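Local coordinates for Rbsd/fucu transport protein family protein (Streptococcus pneumoniae, PDB 4A34) that binds L-fucose and, as a fucose mutarotase of the RbsD/FucU family, probably interconverts the alpha and beta anomers of the sugar, at residues M20-E25 with K137-E142; V27-N32 with Y130-L135. All coordinates share one frame; numbering follows the deposited sequence.

Interaction 1 (M20-E25 with K137-E142); sequences MGHGDE and KGVVVE. With FUL (beta-L-fucopyranose), chain B.
Lys137 lies across the turn formed by Gly21 to Asp24 and meets it with both backbone and side chain. Lys137 N donates to Asp24 O at 2.7 Å, nearly in line with that carbonyl. Lys137 O receives Gly23 N at 2.9 Å in an almost straight bond. The His22 CA also turns its hydrogen toward this oxygen, so two groups from the turn meet it. The side chain runs out extended, with CG anti to the backbone N (chi1 176°), past the carbonyl oxygens of Gly21 and Met20. Lys137 NZ ends on Met20 O at 2.6 Å, approaching from above the carbonyl plane. Leu17 O, near the end of helix 11-19, is a second acceptor for NZ.

The turn is a type II beta turn, closed by Asp24 N to Gly21 O at 3.2 Å. Asp24 OD2 reaches back to Gly21 N at 2.8 Å, taken on the anti side of the carboxylate. Asp24 OD1 is satisfied by Ser37 OG of a neighbouring subunit.

His22, in the second position of this turn, carries the fucose contact. His22 ND1 donates to O5, the ring oxygen of the bound fucose, at 2.6 Å and 168°. His22 NE2 is hydrogen-bonded to Asp64 OD1; bonds at both nitrogens probably hold the rotation of the ring. Val139 CG2 sits over one face of the His22 ring, 3.6 Å from its centroid in a CH-pi contact. Val139 CG2 also touches fucose O4 at 3.4 Å. Asp30, Tyr130 and Asn132 of the neighbouring subunit hold other hydroxyls of this sugar.

Interaction 2 (V27-N32 with Y130-L135); sequences VLADAN and YANIIL. With FUL (beta-L-fucopyranose), chain C.
Asp30 OD2 is gripped by two donors. Ala131 N meets Asp30 OD2 at 3.1 Å, nearly in line with the C-O bond. Fucose O3 donates to Asp30 OD2 at 2.7 Å. The other carboxylate oxygen, Asp30 OD1, accepts fucose O2 at 3.2 Å. It also takes a weak bond from Asn32 N. CG of Asp30 stands between the backbone N and the carbonyl carbon (chi1 68°), which turns the carboxylate toward 130-132 and the sugar.

Asn132 crosses Asp30 at about a right angle, with amide and carboxylate planes 46° apart. Asn132 OD1 receives Asp30 N at 2.7 Å, with the donor above the amide plane. Asn132 ND2 donates to fucose O2 at 2.9 Å. The amide thus positions the backbone of Asp30 while holding the hydroxyl that Asp30 also binds. Tyr130 N gives fucose O3 a further bond at 2.9 Å. The Tyr130 ring lies with one face against the C4-C5 side of the sugar, and its OH is paired with Asp80.

Behind the site the chains join as antiparallel strands. Leu28 and Ile133 form a hydrogen-bonded pair, N to O in both directions. Val27 and Ile134 form the neighbouring non-hydrogen-bonded pair, and their side chains lie side by side, Val27 CG2 against Ile134 CG1 at 3.8 Å. On the opposite face Leu28 CD1 meets Leu135 CD1 at 3.9 Å, under helix 50-60. Helix 108-116 covers the Val27 and Ile134 face.

Two antiparallel central strands of a mixed sheet, flanked by helices, thus open at one end into a sugar pocket. His22 of a neighbouring subunit completes it, making an intersubunit fucose site of the RbsD/FucU family.

Overall arrangement
From the N terminus, helix 11-19 leads into the turn of 20-25. Strand 25-29 follows, and its end with the loop after it forms 27-32. Much later the chain returns through 130-135, where strand 133-136 begins, and leaves by 137-142. Interaction 2 closes a loop of 97 residues, nested inside the longer loop closed by interaction 1; the two do not cross. Their centres lie about 20 Å apart along the same pair of central strands, and they touch where Glu25 packs on Ile134 and Leu135. Interaction 2 ties the strands at one end, and interaction 1 joins the loops at the other. Each end contributes to a different fucose site, and both sites are shared with neighbouring subunits.

Interaction 1 (M20-E25 with K137-E142)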
loop_
_atom_site.group_PDB
_atom_site.type_symbol
_atom_site.label_atom_id
_atom_site.label_comp_id
_atom_site.label_asym_id
_atom_site.label_seq_id
_atom_site.Cartn_x
_atom_site.Cartn_y
_atom_site.Cartn_z
ATOM N N MET I 20 -18.875 13.580 -5.002
ATOM C CA MET I 20 -20.207 13.002 -5.183
ATOM C C MET I 20 -20.890 13.613 -6.403
ATOM O O MET I 20 -20.805 14.813 -6.646
ATOM C CB MET I 20 -21.072 13.199 -3.928
ATOM C CG MET I 20 -20.927 12.103 -2.885
ATOM S SD MET I 20 -21.912 12.389 -1.403
ATOM C CE MET I 20 -20.674 12.766 -0.188
ATOM N N GLY I 21 -21.562 12.770 -7.172
ATOM C CA GLY I 21 -22.396 13.236 -8.271
ATOM C C GLY I 21 -23.855 12.935 -7.991
ATOM O O GLY I 21 -24.209 12.487 -6.891
ATOM N N HIS I 22 -24.691 13.190 -8.994
ATOM C CA HIS I 22 -26.135 12.954 -8.951
ATOM C C HIS I 22 -26.467 11.501 -8.636
ATOM O O HIS I 22 -25.927 10.585 -9.261
ATOM C CB HIS I 22 -26.744 13.346 -10.303
ATOM C CG HIS I 22 -28.236 13.219 -10.372
ATOM N ND1 HIS I 22 -28.903 12.991 -11.557
ATOM C CD2 HIS I 22 -29.189 13.293 -9.411
ATOM C CE1 HIS I 22 -30.203 12.935 -11.320
ATOM N NE2 HIS I 22 -30.401 13.104 -10.026
ATOM N N GLY I 23 -27.358 11.298 -7.668
ATOM C CA GLY I 23 -27.793 9.959 -7.277
ATOM C C GLY I 23 -27.024 9.386 -6.095
ATOM O O GLY I 23 -27.516 8.480 -5.407
ATOM N N ASP I 24 -25.816 9.905 -5.862
ATOM C CA ASP I 24 -24.995 9.442 -4.747
ATOM C C ASP I 24 -25.672 9.773 -3.432
ATOM O O ASP I 24 -26.351 10.795 -3.318
ATOM C CB ASP I 24 -23.605 10.079 -4.779
ATOM C CG ASP I 24 -22.683 9.428 -5.782
ATOM O OD1 ASP I 24 -22.833 8.217 -6.060
ATOM O OD2 ASP I 24 -21.791 10.140 -6.284
ATOM N N GLU I 25 -25.488 8.902 -2.447
ATOM C CA GLU I 25 -26.050 9.109 -1.114
ATOM C C GLU I 25 -24.950 9.222 -0.060
ATOM O O GLU I 25 -23.845 8.709 -0.242
ATOM C CB GLU I 25 -27.026 7.988 -0.761
ATOM C CG GLU I 25 -28.266 7.963 -1.644
ATOM C CD GLU I 25 -29.109 6.714 -1.471
ATOM O OE1 GLU I 25 -29.044 6.072 -0.403
ATOM O OE2 GLU I 25 -29.849 6.369 -2.409
ATOM N N LYS I 137 -27.689 13.113 -3.271
ATOM C CA LYS I 137 -27.222 14.273 -4.035
ATOM C C LYS I 137 -27.979 14.519 -5.349
ATOM O O LYS I 137 -28.139 13.609 -6.170
ATOM C CB LYS I 137 -25.711 14.159 -4.290
ATOM C CG LYS I 137 -25.143 15.269 -5.170
ATOM C CD LYS I 137 -23.638 15.392 -5.040
ATOM C CE LYS I 137 -23.140 16.703 -5.609
ATOM N NZ LYS I 137 -21.695 16.885 -5.309
ATOM N N GLY I 138 -28.429 15.761 -5.532
ATOM C CA GLY I 138 -29.163 16.171 -6.726
ATOM C C GLY I 138 -28.301 16.904 -7.734
ATOM O O GLY I 138 -27.123 17.170 -7.481
ATOM N N VAL I 139 -28.895 17.231 -8.878
ATOM C CA VAL I 139 -28.219 17.934 -9.967
ATOM C C VAL I 139 -27.854 19.365 -9.573
ATOM O O VAL I 139 -28.605 20.035 -8.868
ATOM C CB VAL I 139 -29.100 17.949 -11.242
ATOM C CG1 VAL I 139 -28.352 18.538 -12.417
ATOM C CG2 VAL I 139 -29.572 16.540 -11.589
ATOM N N VAL I 140 -26.682 19.818 -10.009
ATOM C CA VAL I 140 -26.269 21.209 -9.836
ATOM C C VAL I 140 -26.344 21.904 -11.200
ATOM O O VAL I 140 -25.585 21.569 -12.120
ATOM C CB VAL I 140 -24.850 21.319 -9.219
ATOM C CG1 VAL I 140 -24.387 22.774 -9.170
ATOM C CG2 VAL I 140 -24.819 20.700 -7.828
ATOM N N VAL I 141 -27.275 22.849 -11.328
ATOM C CA VAL I 141 -27.572 23.484 -12.621
ATOM C C VAL I 141 -27.004 24.905 -12.683
ATOM O O VAL I 141 -27.146 25.682 -11.727
ATOM C CB VAL I 141 -29.105 23.498 -12.928
ATOM C CG1 VAL I 141 -29.399 24.141 -14.291
ATOM C CG2 VAL I 141 -29.696 22.084 -12.871
ATOM N N GLU I 142 -26.361 25.226 -13.810
ATOM C CA GLU I 142 -25.787 26.552 -14.050
ATOM C C GLU I 142 -26.875 27.629 -14.114
ATOM O O GLU I 142 -27.817 27.520 -14.909
ATOM C CB GLU I 142 -24.949 26.551 -15.341
HETATM C C1 FUL B . -26.775 12.405 -14.496
HETATM C C2 FUL B . -25.983 13.633 -14.957
HETATM O O2 FUL B . -24.740 13.218 -15.447
HETATM C C3 FUL B . -26.778 14.311 -16.075
HETATM O O3 FUL B . -26.192 15.509 -16.520
HETATM C C4 FUL B . -28.193 14.604 -15.597
HETATM O O4 FUL B . -28.104 15.506 -14.524
HETATM C C5 FUL B . -28.844 13.315 -15.102
HETATM C C6 FUL B . -30.289 13.539 -14.667
HETATM O O5 FUL B . -28.062 12.807 -14.033
HETATM O O1 FUL B . -26.096 11.692 -13.491
#

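Interaction 2 (V27-N32 with Y130-L135)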
loop_
_atom_site.group_PDB
_atom_site.type_symbol
_atom_site.label_atom_id
_atom_site.label_comp_id
_atom_site.label_asym_id
_atom_site.label_seq_id
_atom_site.Cartn_x
_atom_site.Cartn_y
_atom_site.Cartn_z
ATOM N N VAL I 27 -24.556 9.244 4.413
ATOM C CA VAL I 27 -25.212 8.991 5.686
ATOM C C VAL I 27 -24.603 9.842 6.781
ATOM O O VAL I 27 -23.389 9.838 6.988
ATOM C CB VAL I 27 -25.126 7.502 6.090
ATOM C CG1 VAL I 27 -25.880 7.255 7.378
ATOM C CG2 VAL I 27 -25.682 6.607 4.990
ATOM N N LEU I 28 -25.458 10.579 7.481
ATOM C CA LEU I 28 -25.025 11.313 8.649
ATOM C C LEU I 28 -25.359 10.420 9.828
ATOM O O LEU I 28 -26.513 10.325 10.250
ATOM C CB LEU I 28 -25.718 12.683 8.727
ATOM C CG LEU I 28 -25.692 13.550 7.450
ATOM C CD1 LEU I 28 -26.465 14.863 7.609
ATOM C CD2 LEU I 28 -24.270 13.850 6.986
ATOM N N ALA I 29 -24.347 9.724 10.333
ATOM C CA ALA I 29 -24.561 8.718 11.360
ATOM C C ALA I 29 -24.411 9.290 12.764
ATOM O O ALA I 29 -23.526 10.112 13.011
ATOM C CB ALA I 29 -23.610 7.564 11.156
ATOM N N ASP I 30 -25.262 8.847 13.685
ATOM C CA ASP I 30 -25.162 9.295 15.068
ATOM C C ASP I 30 -24.157 8.460 15.857
ATOM O O ASP I 30 -23.721 7.409 15.399
ATOM C CB ASP I 30 -26.542 9.362 15.752
ATOM C CG ASP I 30 -27.191 7.986 15.982
ATOM O OD1 ASP I 30 -26.495 6.987 16.296
ATOM O OD2 ASP I 30 -28.435 7.922 15.879
ATOM N N ALA I 31 -23.813 8.928 17.055
ATOM C CA ALA I 31 -22.725 8.353 17.847
ATOM C C ALA I 31 -22.864 6.861 18.097
ATOM O O ALA I 31 -21.866 6.160 18.204
ATOM C CB ALA I 31 -22.586 9.092 19.164
ATOM N N ASN I 32 -24.103 6.388 18.192
ATOM C CA ASN I 32 -24.382 4.989 18.498
ATOM C C ASN I 32 -24.406 4.105 17.257
ATOM O O ASN I 32 -24.467 2.877 17.361
ATOM C CB ASN I 32 -25.714 4.873 19.240
ATOM C CG ASN I 32 -25.638 5.389 20.661
ATOM O OD1 ASN I 32 -25.153 4.697 21.563
ATOM N ND2 ASN I 32 -26.128 6.608 20.872
ATOM N N TYR I 130 -31.806 7.445 17.211
ATOM C CA TYR I 130 -32.516 7.348 15.937
ATOM C C TYR I 130 -32.393 8.653 15.151
ATOM O O TYR I 130 -33.383 9.195 14.644
ATOM C CB TYR I 130 -33.979 6.949 16.171
ATOM C CG TYR I 130 -34.154 5.564 16.764
ATOM C CD1 TYR I 130 -34.187 4.435 15.944
ATOM C CD2 TYR I 130 -34.287 5.379 18.146
ATOM C CE1 TYR I 130 -34.343 3.164 16.471
ATOM C CE2 TYR I 130 -34.445 4.102 18.689
ATOM C CZ TYR I 130 -34.477 2.997 17.836
ATOM O OH TYR I 130 -34.639 1.718 18.339
ATOM N N ALA I 131 -31.153 9.136 15.055
ATOM C CA ALA I 131 -30.854 10.498 14.595
ATOM C C ALA I 131 -30.139 10.489 13.256
ATOM O O ALA I 131 -29.679 11.528 12.772
ATOM C CB ALA I 131 -30.012 11.234 15.641
ATOM N N ASN I 132 -30.055 9.301 12.674
ATOM C CA ASN I 132 -29.333 9.072 11.448
ATOM C C ASN I 132 -30.129 9.580 10.255
ATOM O O ASN I 132 -31.347 9.480 10.247
ATOM C CB ASN I 132 -29.071 7.574 11.320
ATOM C CG ASN I 132 -28.331 7.010 12.517
ATOM O OD1 ASN I 132 -27.125 7.193 12.647
ATOM N ND2 ASN I 132 -29.049 6.315 13.396
ATOM N N ILE I 133 -29.448 10.130 9.255
ATOM C CA ILE I 133 -30.124 10.630 8.058
ATOM C C ILE I 133 -29.399 10.097 6.837
ATOM O O ILE I 133 -28.193 9.904 6.889
ATOM C CB ILE I 133 -30.123 12.189 7.982
ATOM C CG1 ILE I 133 -30.535 12.827 9.310
ATOM C CG2 ILE I 133 -31.040 12.688 6.873
ATOM C CD1 ILE I 133 -30.492 14.346 9.292
ATOM N N ILE I 134 -30.124 9.845 5.749
ATOM C CA ILE I 134 -29.481 9.595 4.452
ATOM C C ILE I 134 -29.939 10.643 3.464
ATOM O O ILE I 134 -31.140 10.860 3.292
ATOM C CB ILE I 134 -29.767 8.200 3.859
ATOM C CG1 ILE I 134 -29.466 7.099 4.876
ATOM C CG2 ILE I 134 -28.946 7.997 2.586
ATOM C CD1 ILE I 134 -29.870 5.735 4.428
ATOM N N LEU I 135 -28.965 11.302 2.841
ATOM C CA LEU I 135 -29.213 12.364 1.881
ATOM C C LEU I 135 -28.720 11.903 0.529
ATOM O O LEU I 135 -27.642 11.302 0.432
ATOM C CB LEU I 135 -28.465 13.624 2.303
ATOM C CG LEU I 135 -28.725 14.190 3.704
ATOM C CD1 LEU I 135 -27.730 15.300 3.993
ATOM C CD2 LEU I 135 -30.160 14.714 3.810
HETATM C C1 FUL C . -28.842 2.273 16.196
HETATM C C2 FUL C . -28.435 3.732 16.438
HETATM O O2 FUL C . -27.929 4.345 15.274
HETATM C C3 FUL C . -29.683 4.488 16.887
HETATM O O3 FUL C . -29.383 5.822 17.199
HETATM C C4 FUL C . -30.294 3.813 18.102
HETATM O O4 FUL C . -29.352 3.850 19.141
HETATM C C5 FUL C . -30.596 2.361 17.756
HETATM C C6 FUL C . -31.303 1.653 18.905
HETATM O O5 FUL C . -29.370 1.731 17.398
HETATM O O1 FUL C . -27.762 1.487 15.760
#